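Local coordinates for putative uncharacterized protein (PDB 4XRI) that probably acts as an importin-beta nuclear transport receptor that carries protein cargo into the nucleus and is likely to bind a small GTPase, at residues 709-714 / 757-762; 766-771 / 813-818; 674-679 / 718-723; 741-746 / 761-766. The protein carries 2 engineered substitutions. All blocks are in the same frame, centred on the assembly; numbering follows the deposited sequence.

Interaction 1: residues 709-714 / 757-762; sequences QFKPAI and IDYVIS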
loop_
_atom_site.group_PDB
_atom_site.type_symbol
_atom_site.label_atom_id
_atom_site.label_comp_id
_atom_site.label_asym_id
_atom_site.label_seq_id
_atom_site.Cartn_x
_atom_site.Cartn_y
_atom_site.Cartn_z
ATOM N N GLN A 709 10.059 -15.848 -2.732
ATOM C CA GLN A 709 9.411 -14.726 -3.391
ATOM C C GLN A 709 9.685 -14.692 -4.894
ATOM O O GLN A 709 8.920 -14.100 -5.657
ATOM C CB GLN A 709 9.857 -13.410 -2.751
ATOM C CG GLN A 709 11.287 -12.998 -3.074
ATOM C CD GLN A 709 11.718 -11.747 -2.337
ATOM O OE1 GLN A 709 11.389 -10.630 -2.737
ATOM N NE2 GLN A 709 12.454 -11.931 -1.250
ATOM N N PHE A 710 10.770 -15.329 -5.317
ATOM C CA PHE A 710 11.171 -15.289 -6.717
ATOM C C PHE A 710 10.567 -16.427 -7.534
ATOM O O PHE A 710 10.563 -16.372 -8.764
ATOM C CB PHE A 710 12.698 -15.339 -6.842
ATOM C CG PHE A 710 13.410 -14.264 -6.072
ATOM C CD1 PHE A 710 13.343 -12.941 -6.475
ATOM C CD2 PHE A 710 14.158 -14.582 -4.952
ATOM C CE1 PHE A 710 14.001 -11.953 -5.767
ATOM C CE2 PHE A 710 14.820 -13.598 -4.241
ATOM C CZ PHE A 710 14.742 -12.284 -4.651
ATOM N N LYS A 711 10.057 -17.451 -6.856
ATOM C CA LYS A 711 9.626 -18.674 -7.535
ATOM C C LYS A 711 8.534 -18.483 -8.608
ATOM O O LYS A 711 8.660 -19.040 -9.693
ATOM C CB LYS A 711 9.148 -19.707 -6.516
ATOM C CG LYS A 711 8.876 -21.081 -7.130
ATOM C CD LYS A 711 8.471 -22.119 -6.093
ATOM C CE LYS A 711 9.657 -22.569 -5.263
ATOM N NZ LYS A 711 9.290 -23.667 -4.335
ATOM N N PRO A 712 7.472 -17.690 -8.327
ATOM C CA PRO A 712 6.454 -17.520 -9.376
ATOM C C PRO A 712 7.012 -17.002 -10.701
ATOM O O PRO A 712 6.656 -17.526 -11.757
ATOM C CB PRO A 712 5.487 -16.498 -8.761
ATOM C CG PRO A 712 5.606 -16.712 -7.298
ATOM C CD PRO A 712 7.056 -17.038 -7.071
ATOM N N ALA A 713 7.877 -15.996 -10.644
ATOM C CA ALA A 713 8.470 -15.430 -11.853
ATOM C C ALA A 713 9.477 -16.395 -12.477
ATOM O O ALA A 713 9.649 -16.428 -13.695
ATOM C CB ALA A 713 9.130 -14.102 -11.547
ATOM N N ILE A 714 10.138 -17.181 -11.634
ATOM C CA ILE A 714 11.118 -18.161 -12.101
ATOM C C ILE A 714 10.443 -19.275 -12.902
ATOM O O ILE A 714 10.971 -19.741 -13.917
ATOM C CB ILE A 714 11.903 -18.768 -10.919
ATOM C CG1 ILE A 714 12.898 -17.747 -10.366
ATOM C CG2 ILE A 714 12.639 -20.032 -11.336
ATOM C CD1 ILE A 714 13.619 -18.215 -9.122
ATOM N N ILE A 757 -2.367 -16.291 0.115
ATOM C CA ILE A 757 -3.362 -16.625 -0.897
ATOM C C ILE A 757 -2.964 -16.024 -2.239
ATOM O O ILE A 757 -2.994 -16.698 -3.270
ATOM C CB ILE A 757 -4.764 -16.120 -0.501
ATOM C CG1 ILE A 757 -5.331 -16.965 0.642
ATOM C CG2 ILE A 757 -5.703 -16.152 -1.699
ATOM C CD1 ILE A 757 -6.556 -16.360 1.291
ATOM N N ASP A 758 -2.577 -14.754 -2.212
ATOM C CA ASP A 758 -2.111 -14.067 -3.408
ATOM C C ASP A 758 -0.843 -14.707 -3.960
ATOM O O ASP A 758 -0.698 -14.859 -5.173
ATOM C CB ASP A 758 -1.863 -12.585 -3.118
ATOM C CG ASP A 758 -3.149 -11.800 -2.969
ATOM O OD1 ASP A 758 -4.177 -12.225 -3.538
ATOM O OD2 ASP A 758 -3.130 -10.755 -2.285
ATOM N N TYR A 759 0.071 -15.076 -3.066
ATOM C CA TYR A 759 1.327 -15.694 -3.479
ATOM C C TYR A 759 1.088 -16.993 -4.242
ATOM O O TYR A 759 1.727 -17.250 -5.264
ATOM C CB TYR A 759 2.225 -15.964 -2.272
ATOM C CG TYR A 759 3.476 -16.737 -2.631
ATOM C CD1 TYR A 759 3.568 -18.104 -2.391
ATOM C CD2 TYR A 759 4.558 -16.103 -3.228
ATOM C CE1 TYR A 759 4.705 -18.814 -2.728
ATOM C CE2 TYR A 759 5.701 -16.805 -3.566
ATOM C CZ TYR A 759 5.767 -18.159 -3.313
ATOM O OH TYR A 759 6.901 -18.860 -3.649
ATOM N N VAL A 760 0.164 -17.806 -3.741
ATOM C CA VAL A 760 -0.136 -19.101 -4.343
ATOM C C VAL A 760 -0.846 -18.935 -5.687
ATOM O O VAL A 760 -0.592 -19.688 -6.628
ATOM C CB VAL A 760 -0.996 -19.966 -3.395
ATOM C CG1 VAL A 760 -1.526 -21.202 -4.108
ATOM C CG2 VAL A 760 -0.187 -20.359 -2.166
ATOM N N ILE A 761 -1.729 -17.944 -5.775
ATOM C CA ILE A 761 -2.364 -17.613 -7.047
ATOM C C ILE A 761 -1.300 -17.217 -8.064
ATOM O O ILE A 761 -1.298 -17.690 -9.199
ATOM C CB ILE A 761 -3.382 -16.467 -6.906
ATOM C CG1 ILE A 761 -4.603 -16.923 -6.109
ATOM C CG2 ILE A 761 -3.814 -15.967 -8.278
ATOM C CD1 ILE A 761 -5.642 -15.839 -5.936
ATOM N N SER A 762 -0.385 -16.356 -7.636
ATOM C CA SER A 762 0.718 -15.930 -8.485
ATOM C C SER A 762 1.617 -17.104 -8.856
ATOM O O SER A 762 2.057 -17.220 -10.001
ATOM C CB SER A 762 1.539 -14.845 -7.790
ATOM O OG SER A 762 2.681 -14.508 -8.556
#

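Interaction 2: residues 766-771 / 813-818; sequences GIMDAW and RASMGV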
loop_
_atom_site.group_PDB
_atom_site.type_symbol
_atom_site.label_atom_id
_atom_site.label_comp_id
_atom_site.label_asym_id
_atom_site.label_seq_id
_atom_site.Cartn_x
_atom_site.Cartn_y
_atom_site.Cartn_z
ATOM N N GLY A 766 2.508 -18.977 -12.528
ATOM C CA GLY A 766 3.842 -19.351 -12.954
ATOM C C GLY A 766 3.923 -20.798 -13.392
ATOM O O GLY A 766 4.464 -21.091 -14.457
ATOM N N ILE A 767 3.382 -21.699 -12.577
ATOM C CA ILE A 767 3.382 -23.124 -12.900
ATOM C C ILE A 767 2.696 -23.395 -14.234
ATOM O O ILE A 767 3.219 -24.117 -15.082
ATOM C CB ILE A 767 2.672 -23.967 -11.823
ATOM C CG1 ILE A 767 3.279 -23.723 -10.441
ATOM C CG2 ILE A 767 2.754 -25.438 -12.183
ATOM C CD1 ILE A 767 2.546 -24.439 -9.324
ATOM N N MET A 768 1.523 -22.798 -14.412
ATOM C CA MET A 768 0.735 -23.001 -15.621
ATOM C C MET A 768 1.454 -22.462 -16.853
ATOM O O MET A 768 1.427 -23.080 -17.915
ATOM C CB MET A 768 -0.635 -22.339 -15.477
ATOM C CG MET A 768 -1.729 -23.004 -16.285
ATOM S SD MET A 768 -1.873 -24.764 -15.943
ATOM C CE MET A 768 -2.057 -24.759 -14.169
ATOM N N ASP A 769 2.102 -21.311 -16.700
ATOM C CA ASP A 769 2.921 -20.752 -17.770
ATOM C C ASP A 769 4.052 -21.712 -18.118
ATOM O O ASP A 769 4.354 -21.929 -19.291
ATOM C CB ASP A 769 3.490 -19.387 -17.372
ATOM C CG ASP A 769 2.420 -18.318 -17.258
ATOM O OD1 ASP A 769 1.307 -18.523 -17.785
ATOM O OD2 ASP A 769 2.699 -17.267 -16.647
ATOM N N ALA A 770 4.671 -22.280 -17.086
ATOM C CA ALA A 770 5.764 -23.228 -17.258
ATOM C C ALA A 770 5.307 -24.438 -18.061
ATOM O O ALA A 770 5.916 -24.779 -19.075
ATOM C CB ALA A 770 6.314 -23.660 -15.906
ATOM N N TRP A 771 4.227 -25.074 -17.612
ATOM C CA TRP A 771 3.690 -26.241 -18.310
ATOM C C TRP A 771 3.318 -25.903 -19.750
ATOM O O TRP A 771 3.583 -26.679 -20.667
ATOM C CB TRP A 771 2.468 -26.807 -17.577
ATOM C CG TRP A 771 2.801 -27.673 -16.387
ATOM C CD1 TRP A 771 2.313 -27.540 -15.116
ATOM C CD2 TRP A 771 3.690 -28.799 -16.358
ATOM N NE1 TRP A 771 2.840 -28.515 -14.302
ATOM C CE2 TRP A 771 3.689 -29.298 -15.039
ATOM C CE3 TRP A 771 4.490 -29.431 -17.319
ATOM C CZ2 TRP A 771 4.451 -30.399 -14.656
ATOM C CZ3 TRP A 771 5.244 -30.524 -16.937
ATOM C CH2 TRP A 771 5.221 -30.996 -15.617
ATOM N N ARG A 813 -6.952 -17.898 -17.446
ATOM C CA ARG A 813 -6.545 -17.801 -18.844
ATOM C C ARG A 813 -5.443 -18.810 -19.153
ATOM O O ARG A 813 -5.542 -19.581 -20.111
ATOM C CB ARG A 813 -6.073 -16.382 -19.175
ATOM C CG ARG A 813 -5.638 -16.204 -20.624
ATOM C CD ARG A 813 -5.492 -14.738 -21.002
ATOM N NE ARG A 813 -4.427 -14.070 -20.259
ATOM C CZ ARG A 813 -4.628 -13.217 -19.260
ATOM N NH1 ARG A 813 -5.862 -12.919 -18.874
ATOM N NH2 ARG A 813 -3.594 -12.657 -18.648
ATOM N N ALA A 814 -4.400 -18.804 -18.327
ATOM C CA ALA A 814 -3.278 -19.727 -18.478
ATOM C C ALA A 814 -3.732 -21.181 -18.411
ATOM O O ALA A 814 -3.203 -22.042 -19.116
ATOM C CB ALA A 814 -2.229 -19.459 -17.412
ATOM N N SER A 815 -4.718 -21.444 -17.558
ATOM C CA SER A 815 -5.271 -22.785 -17.402
ATOM C C SER A 815 -5.979 -23.234 -18.673
ATOM O O SER A 815 -5.779 -24.357 -19.142
ATOM C CB SER A 815 -6.237 -22.834 -16.219
ATOM O OG SER A 815 -5.576 -22.498 -15.012
ATOM N N MET A 816 -6.809 -22.350 -19.221
ATOM C CA MET A 816 -7.474 -22.599 -20.495
ATOM C C MET A 816 -6.442 -22.887 -21.575
ATOM O O MET A 816 -6.609 -23.805 -22.379
ATOM C CB MET A 816 -8.346 -21.404 -20.905
ATOM C CG MET A 816 -9.497 -21.077 -19.964
ATOM S SD MET A 816 -10.789 -22.333 -19.895
ATOM C CE MET A 816 -10.311 -23.255 -18.435
ATOM N N GLY A 817 -5.374 -22.096 -21.578
ATOM C CA GLY A 817 -4.298 -22.260 -22.536
ATOM C C GLY A 817 -3.669 -23.636 -22.474
ATOM O O GLY A 817 -3.433 -24.262 -23.504
ATOM N N VAL A 818 -3.411 -24.113 -21.260
ATOM C CA VAL A 818 -2.783 -25.416 -21.067
ATOM C C VAL A 818 -3.703 -26.553 -21.504
ATOM O O VAL A 818 -3.251 -27.526 -22.113
ATOM C CB VAL A 818 -2.361 -25.612 -19.592
ATOM C CG1 VAL A 818 -2.149 -27.085 -19.267
ATOM C CG2 VAL A 818 -1.094 -24.818 -19.314
#

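Interaction 3: residues 674-679 / 718-723; sequences LVSDVT and FGDIAS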
loop_
_atom_site.group_PDB
_atom_site.type_symbol
_atom_site.label_atom_id
_atom_site.label_comp_id
_atom_site.label_asym_id
_atom_site.label_seq_id
_atom_site.Cartn_x
_atom_site.Cartn_y
_atom_site.Cartn_z
ATOM N N LEU A 674 14.035 -9.984 -17.014
ATOM C CA LEU A 674 14.886 -9.734 -18.174
ATOM C C LEU A 674 15.158 -11.016 -18.955
ATOM O O LEU A 674 15.256 -10.991 -20.181
ATOM C CB LEU A 674 16.209 -9.091 -17.746
ATOM C CG LEU A 674 16.417 -7.627 -18.140
ATOM C CD1 LEU A 674 16.339 -7.465 -19.653
ATOM C CD2 LEU A 674 15.398 -6.732 -17.447
ATOM N N VAL A 675 15.287 -12.133 -18.244
ATOM C CA VAL A 675 15.506 -13.421 -18.897
ATOM C C VAL A 675 14.289 -13.787 -19.736
ATOM O O VAL A 675 14.417 -14.278 -20.858
ATOM C CB VAL A 675 15.787 -14.548 -17.885
ATOM C CG1 VAL A 675 15.991 -15.874 -18.612
ATOM C CG2 VAL A 675 17.010 -14.211 -17.047
ATOM N N SER A 676 13.108 -13.538 -19.179
ATOM C CA SER A 676 11.861 -13.734 -19.910
ATOM C C SER A 676 11.821 -12.851 -21.150
ATOM O O SER A 676 11.473 -13.309 -22.238
ATOM C CB SER A 676 10.653 -13.439 -19.018
ATOM O OG SER A 676 10.391 -14.524 -18.146
ATOM N N ASP A 677 12.183 -11.583 -20.973
ATOM C CA ASP A 677 12.231 -10.629 -22.076
ATOM C C ASP A 677 13.163 -11.098 -23.188
ATOM O O ASP A 677 12.783 -11.121 -24.357
ATOM C CB ASP A 677 12.677 -9.252 -21.577
ATOM C CG ASP A 677 11.656 -8.604 -20.671
ATOM O OD1 ASP A 677 10.447 -8.813 -20.900
ATOM O OD2 ASP A 677 12.062 -7.885 -19.733
ATOM N N VAL A 678 14.382 -11.468 -22.809
ATOM C CA VAL A 678 15.409 -11.854 -23.769
ATOM C C VAL A 678 15.046 -13.122 -24.545
ATOM O O VAL A 678 15.241 -13.188 -25.759
ATOM C CB VAL A 678 16.768 -12.053 -23.062
ATOM C CG1 VAL A 678 17.747 -12.795 -23.959
ATOM C CG2 VAL A 678 17.345 -10.706 -22.642
ATOM N N THR A 679 14.511 -14.122 -23.849
ATOM C CA THR A 679 14.158 -15.385 -24.492
ATOM C C THR A 679 12.956 -15.224 -25.417
ATOM O O THR A 679 12.878 -15.865 -26.465
ATOM C CB THR A 679 13.853 -16.485 -23.457
ATOM O OG1 THR A 679 12.820 -16.042 -22.568
ATOM C CG2 THR A 679 15.099 -16.816 -22.655
ATOM N N PHE A 718 10.762 -20.379 -16.769
ATOM C CA PHE A 718 10.931 -21.737 -17.288
ATOM C C PHE A 718 10.109 -21.935 -18.555
ATOM O O PHE A 718 10.562 -22.555 -19.512
ATOM C CB PHE A 718 10.527 -22.786 -16.244
ATOM C CG PHE A 718 11.524 -22.960 -15.133
ATOM C CD1 PHE A 718 12.839 -22.551 -15.284
ATOM C CD2 PHE A 718 11.144 -23.548 -13.937
ATOM C CE1 PHE A 718 13.752 -22.720 -14.257
ATOM C CE2 PHE A 718 12.051 -23.720 -12.910
ATOM C CZ PHE A 718 13.357 -23.303 -13.070
ATOM N N GLY A 719 8.897 -21.397 -18.545
ATOM C CA GLY A 719 8.000 -21.493 -19.679
ATOM C C GLY A 719 8.548 -20.792 -20.902
ATOM O O GLY A 719 8.488 -21.321 -22.008
ATOM N N ASP A 720 9.092 -19.595 -20.700
ATOM C CA ASP A 720 9.677 -18.820 -21.791
ATOM C C ASP A 720 10.919 -19.489 -22.374
ATOM O O ASP A 720 11.120 -19.487 -23.591
ATOM C CB ASP A 720 10.026 -17.410 -21.313
ATOM C CG ASP A 720 8.800 -16.605 -20.934
ATOM O OD1 ASP A 720 7.793 -16.674 -21.667
ATOM O OD2 ASP A 720 8.840 -15.903 -19.904
ATOM N N ILE A 721 11.746 -20.060 -21.503
ATOM C CA ILE A 721 12.953 -20.753 -21.935
ATOM C C ILE A 721 12.597 -21.989 -22.759
ATOM O O ILE A 721 13.212 -22.259 -23.795
ATOM C CB ILE A 721 13.826 -21.159 -20.735
ATOM C CG1 ILE A 721 14.471 -19.919 -20.114
ATOM C CG2 ILE A 721 14.901 -22.152 -21.157
ATOM C CD1 ILE A 721 15.225 -20.202 -18.836
ATOM N N ALA A 722 11.592 -22.726 -22.295
ATOM C CA ALA A 722 11.113 -23.916 -22.994
ATOM C C ALA A 722 10.672 -23.575 -24.414
ATOM O O ALA A 722 10.980 -24.296 -25.363
ATOM C CB ALA A 722 9.966 -24.561 -22.224
ATOM N N SER A 723 9.942 -22.471 -24.548
ATOM C CA SER A 723 9.489 -22.001 -25.853
ATOM C C SER A 723 10.663 -21.639 -26.753
ATOM O O SER A 723 10.637 -21.889 -27.959
ATOM C CB SER A 723 8.568 -20.787 -25.701
ATOM O OG SER A 723 7.285 -21.170 -25.244
HETATM O O HOH W 1 10.187 -17.597 -25.268
#

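Interaction 4: residues 741-746 / 761-766; sequences QQAATI and ISLREG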
loop_
_atom_site.group_PDB
_atom_site.type_symbol
_atom_site.label_atom_id
_atom_site.label_comp_id
_atom_site.label_asym_id
_atom_site.label_seq_id
_atom_site.Cartn_x
_atom_site.Cartn_y
_atom_site.Cartn_z
ATOM N N GLN A 741 5.771 -29.892 -9.828
ATOM C CA GLN A 741 4.897 -30.759 -9.044
ATOM C C GLN A 741 4.916 -30.376 -7.568
ATOM O O GLN A 741 3.879 -30.378 -6.906
ATOM C CB GLN A 741 5.304 -32.225 -9.214
ATOM C CG GLN A 741 4.958 -32.798 -10.577
ATOM C CD GLN A 741 5.527 -34.188 -10.797
ATOM O OE1 GLN A 741 6.611 -34.516 -10.314
ATOM N NE2 GLN A 741 4.788 -35.019 -11.525
ATOM N N GLN A 742 6.098 -30.036 -7.062
ATOM C CA GLN A 742 6.240 -29.586 -5.682
ATOM C C GLN A 742 5.515 -28.264 -5.468
ATOM O O GLN A 742 4.812 -28.080 -4.473
ATOM C CB GLN A 742 7.719 -29.440 -5.314
ATOM C CG GLN A 742 7.973 -28.895 -3.915
ATOM C CD GLN A 742 8.359 -27.423 -3.910
ATOM O OE1 GLN A 742 8.292 -26.744 -4.936
ATOM N NE2 GLN A 742 8.771 -26.928 -2.748
ATOM N N ALA A 743 5.693 -27.352 -6.419
ATOM C CA ALA A 743 5.102 -26.022 -6.343
ATOM C C ALA A 743 3.579 -26.083 -6.308
ATOM O O ALA A 743 2.927 -25.225 -5.712
ATOM C CB ALA A 743 5.571 -25.173 -7.517
ATOM N N ALA A 744 3.018 -27.105 -6.943
ATOM C CA ALA A 744 1.571 -27.261 -7.021
ATOM C C ALA A 744 0.952 -27.619 -5.671
ATOM O O ALA A 744 -0.242 -27.408 -5.457
ATOM C CB ALA A 744 1.215 -28.316 -8.054
ATOM N N THR A 745 1.763 -28.155 -4.763
ATOM C CA THR A 745 1.267 -28.585 -3.460
ATOM C C THR A 745 1.304 -27.454 -2.436
ATOM O O THR A 745 0.745 -27.577 -1.343
ATOM C CB THR A 745 2.076 -29.777 -2.912
ATOM O OG1 THR A 745 3.398 -29.344 -2.573
ATOM C CG2 THR A 745 2.154 -30.891 -3.944
ATOM N N ILE A 746 1.966 -26.356 -2.784
ATOM C CA ILE A 746 2.044 -25.212 -1.885
ATOM C C ILE A 746 0.722 -24.449 -1.862
ATOM O O ILE A 746 0.261 -23.954 -2.889
ATOM C CB ILE A 746 3.183 -24.255 -2.278
ATOM C CG1 ILE A 746 4.535 -24.951 -2.113
ATOM C CG2 ILE A 746 3.137 -22.992 -1.426
ATOM C CD1 ILE A 746 5.722 -24.079 -2.453
ATOM N N ILE A 761 -1.729 -17.944 -5.775
ATOM C CA ILE A 761 -2.364 -17.613 -7.047
ATOM C C ILE A 761 -1.300 -17.217 -8.064
ATOM O O ILE A 761 -1.298 -17.690 -9.199
ATOM C CB ILE A 761 -3.382 -16.467 -6.906
ATOM C CG1 ILE A 761 -4.603 -16.923 -6.109
ATOM C CG2 ILE A 761 -3.814 -15.967 -8.278
ATOM C CD1 ILE A 761 -5.642 -15.839 -5.936
ATOM N N SER A 762 -0.385 -16.356 -7.636
ATOM C CA SER A 762 0.718 -15.930 -8.485
ATOM C C SER A 762 1.617 -17.104 -8.856
ATOM O O SER A 762 2.057 -17.220 -10.001
ATOM C CB SER A 762 1.539 -14.845 -7.790
ATOM O OG SER A 762 2.681 -14.508 -8.556
ATOM N N LEU A 763 1.895 -17.959 -7.878
ATOM C CA LEU A 763 2.749 -19.121 -8.086
ATOM C C LEU A 763 2.166 -20.048 -9.146
ATOM O O LEU A 763 2.872 -20.512 -10.044
ATOM C CB LEU A 763 2.940 -19.885 -6.773
ATOM C CG LEU A 763 3.791 -21.154 -6.828
ATOM C CD1 LEU A 763 5.222 -20.816 -7.195
ATOM C CD2 LEU A 763 3.736 -21.882 -5.495
ATOM N N ARG A 764 0.869 -20.307 -9.038
ATOM C CA ARG A 764 0.196 -21.234 -9.940
ATOM C C ARG A 764 0.027 -20.642 -11.333
ATOM O O ARG A 764 -0.081 -21.376 -12.315
ATOM C CB ARG A 764 -1.154 -21.646 -9.357
ATOM C CG ARG A 764 -1.005 -22.522 -8.117
ATOM C CD ARG A 764 -2.334 -23.038 -7.599
ATOM N NE ARG A 764 -2.129 -24.155 -6.679
ATOM C CZ ARG A 764 -3.091 -24.974 -6.265
ATOM N NH1 ARG A 764 -2.805 -25.969 -5.436
ATOM N NH2 ARG A 764 -4.336 -24.801 -6.685
ATOM N N GLU A 765 0.011 -19.316 -11.416
ATOM C CA GLU A 765 0.127 -18.641 -12.703
ATOM C C GLU A 765 1.454 -19.033 -13.336
ATOM O O GLU A 765 1.518 -19.381 -14.517
ATOM C CB GLU A 765 0.042 -17.119 -12.548
ATOM C CG GLU A 765 -1.346 -16.583 -12.267
ATOM C CD GLU A 765 -1.357 -15.071 -12.135
ATOM O OE1 GLU A 765 -0.423 -14.421 -12.653
ATOM O OE2 GLU A 765 -2.293 -14.533 -11.507
ATOM N N GLY A 766 2.508 -18.977 -12.528
ATOM C CA GLY A 766 3.842 -19.351 -12.954
ATOM C C GLY A 766 3.923 -20.798 -13.392
ATOM O O GLY A 766 4.464 -21.091 -14.457
HETATM O O HOH W 2 0.342 -24.071 -5.469
#

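Interaction 1: residues 709-714 / 757-762
Pro712 is the wedge here: its pyrrolidine ring points at helix 754-780 and enters the angle between Tyr759 and Ser762. On one side CB lies 3.4 Å from Ser762 OG. On the other, CG comes to 3.7 Å from Tyr759 CE2, with CD almost as near the same ring carbon. The two side chains cross at about a right angle, and the proline carbons approach the ring obliquely near CE2. Tyr759 reaches this place because its CG is anti to the backbone N (chi1 174°), which swings the ring across to Lys711 and Pro712, where OH rests 3.7 Å from Lys711 CB. That hydroxyl is hydrogen-bonded to the backbone oxygen of Asn708, just ahead of the segment, which fixes the tip of the ring. The two helices are next but one in the chain, with helix 730-743 between them in sequence, and pack side by side as such helices do in the alpha-solenoid of HEAT-repeat importins. Leu763 also packs on Pro712 and on the Lys711 chain, whose NZ makes a weak hydrogen bond with Gln742. Toward solvent the fit slackens. Gln709 is exposed and comes near only through its backbone, CA standing 4.3 Å from Tyr759 CE2. Its CB points away from helix 754-780, and CG lies 3.6 Å above the centre of the Phe710 ring.

Interaction 2: residues 766-771 / 813-818
Met768 does most of the touching. Its CG sits against the backbone of the facing helix, 3.3 Å from Ala814 O, and also packs 3.8 Å from Ala814 CB. CG is anti to the backbone N, and the bend at chi2 (54°) puts SD on Val818, 3.5 Å from CG2; a further bend at chi3 sets CE. The two side chains cross there at about a right angle. The same Val818 CG2 lies 3.4 Å from Met768 O, so this one methyl touches both the sulphur and the backbone carbonyl. An alanine in place of Met768 would remove CG, SD and CE, and would probably loosen the packing against Val818 and the Ala814 backbone. At the outer margin Asp769 OD1 lies 3.7 Å from Ala814 CB, while Trp771 lends only its CB, 4.4 Å from Val818 CG2, before its indole leads away. Ser815 OG lies beside Met768 CG, and is held by its hydrogen bond to Leu811 O in its own helix. The axes run 9.0 Å apart, 25° from parallel, a spacing consistent with the small Ala814 at the nearest point. Leu797 and Ile801 of helix 791-802 pack on Met768, Trp771 goes on to helix 730-743, and helices 838-849 and 855-872 also pack on helix 809-825, continuing the solenoid toward the C-terminus.

Interaction 3: residues 674-679 / 718-723
Asp720 OD2 is held by one bond across the contact: it takes the hydroxyl proton of Ser676 OG at 2.7 Å, on its anti lone pair, the one turned away from OD1. OD1 makes a salt bridge with Arg680, which brings the count on this buried carboxylate to two, one on each oxygen, both from helix 665-682. Ser676 is set up for its part by its first torsion, with OG anti to its carbonyl carbon (chi1 -78°). Thr679 lies across Asp720 at about a right angle, its OG1 3.4 Å from Asp720 CB, with that hydroxyl turned back to its own helix, within reach of both Val675 O and Ser676 O. The threonine's CG2 meets Ile721 CG1 at 4.1 Å, and Val675 CG1 touches the tip of the same isoleucine more loosely. A water adds a further link, donating to Asp720 O at 2.7 Å and weakly to Thr679 O. The helices are next-but-one neighbours, with helix 690-701 between them in sequence, and they run 20° from parallel with axes 8.9 Å apart, as in the stacked layers of a HEAT-repeat solenoid. The contact sets one buried carboxylate beside apolar packing; the arginine and serine would probably favour its ionised form and hold its orientation.

Interaction 4: residues 741-746 / 761-766
Leu763 lays its CD2 methyl over Ala743 and Ile746, 3.4 Å from Ala743 O and 4.0 Å from Ile746 CB. Next to it Arg764 runs out extended from CG to NE and brings its guanidinium to the type I turn from Ala743 to Ile746. NH1 donates to Ala744 O at 2.9 Å. The bond is bent at the hydrogen (139°), and the oxygen stands 27° out of the guanidinium plane. NE donates to a water 2.8 Å away in that plane, and the water in turn lies 2.6 Å from Ile746 O and also close to Ala743 O. A cation thus meets a cluster of backbone carbonyls, which would probably suit its charge. A leucine at Arg764 would remove the donors to Ala744 O, the water and Ser800, and is likely to leave the turn carbonyls less well held. Thr745 OG1 bonds back to Gln742 O, just before the turn, on a lone pair. The two helices are consecutive in the chain and pack against each other within the alpha-solenoid. Leu715 of helix 711-725 touches Leu763, Ser800 of helix 791-802 takes NH2 of Arg764, and Leu811 of helix 809-825 packs beside that arginine.

Overall arrangement
All four contacts lie in the C-terminal part of the superhelix. Helices 665-682, 711-725, 754-780 and 809-825 pack in order: interaction 3 joins the first two, interaction 1 the middle pair, interaction 2 the last. Interaction 4 ties helix 730-743 to helix 754-780, whose length serves three of the contacts. Centres of interactions 1 and 4 are about 7 Å apart, and they touch, sharing Ile761 and Ser762. Interactions 2 and 4 share Gly766, their centres about 11 Å apart, while those of interactions 1 and 3 are about 17 Å apart. Such neighbour-to-neighbour packing is consistent with the flexibility of importin-beta solenoids.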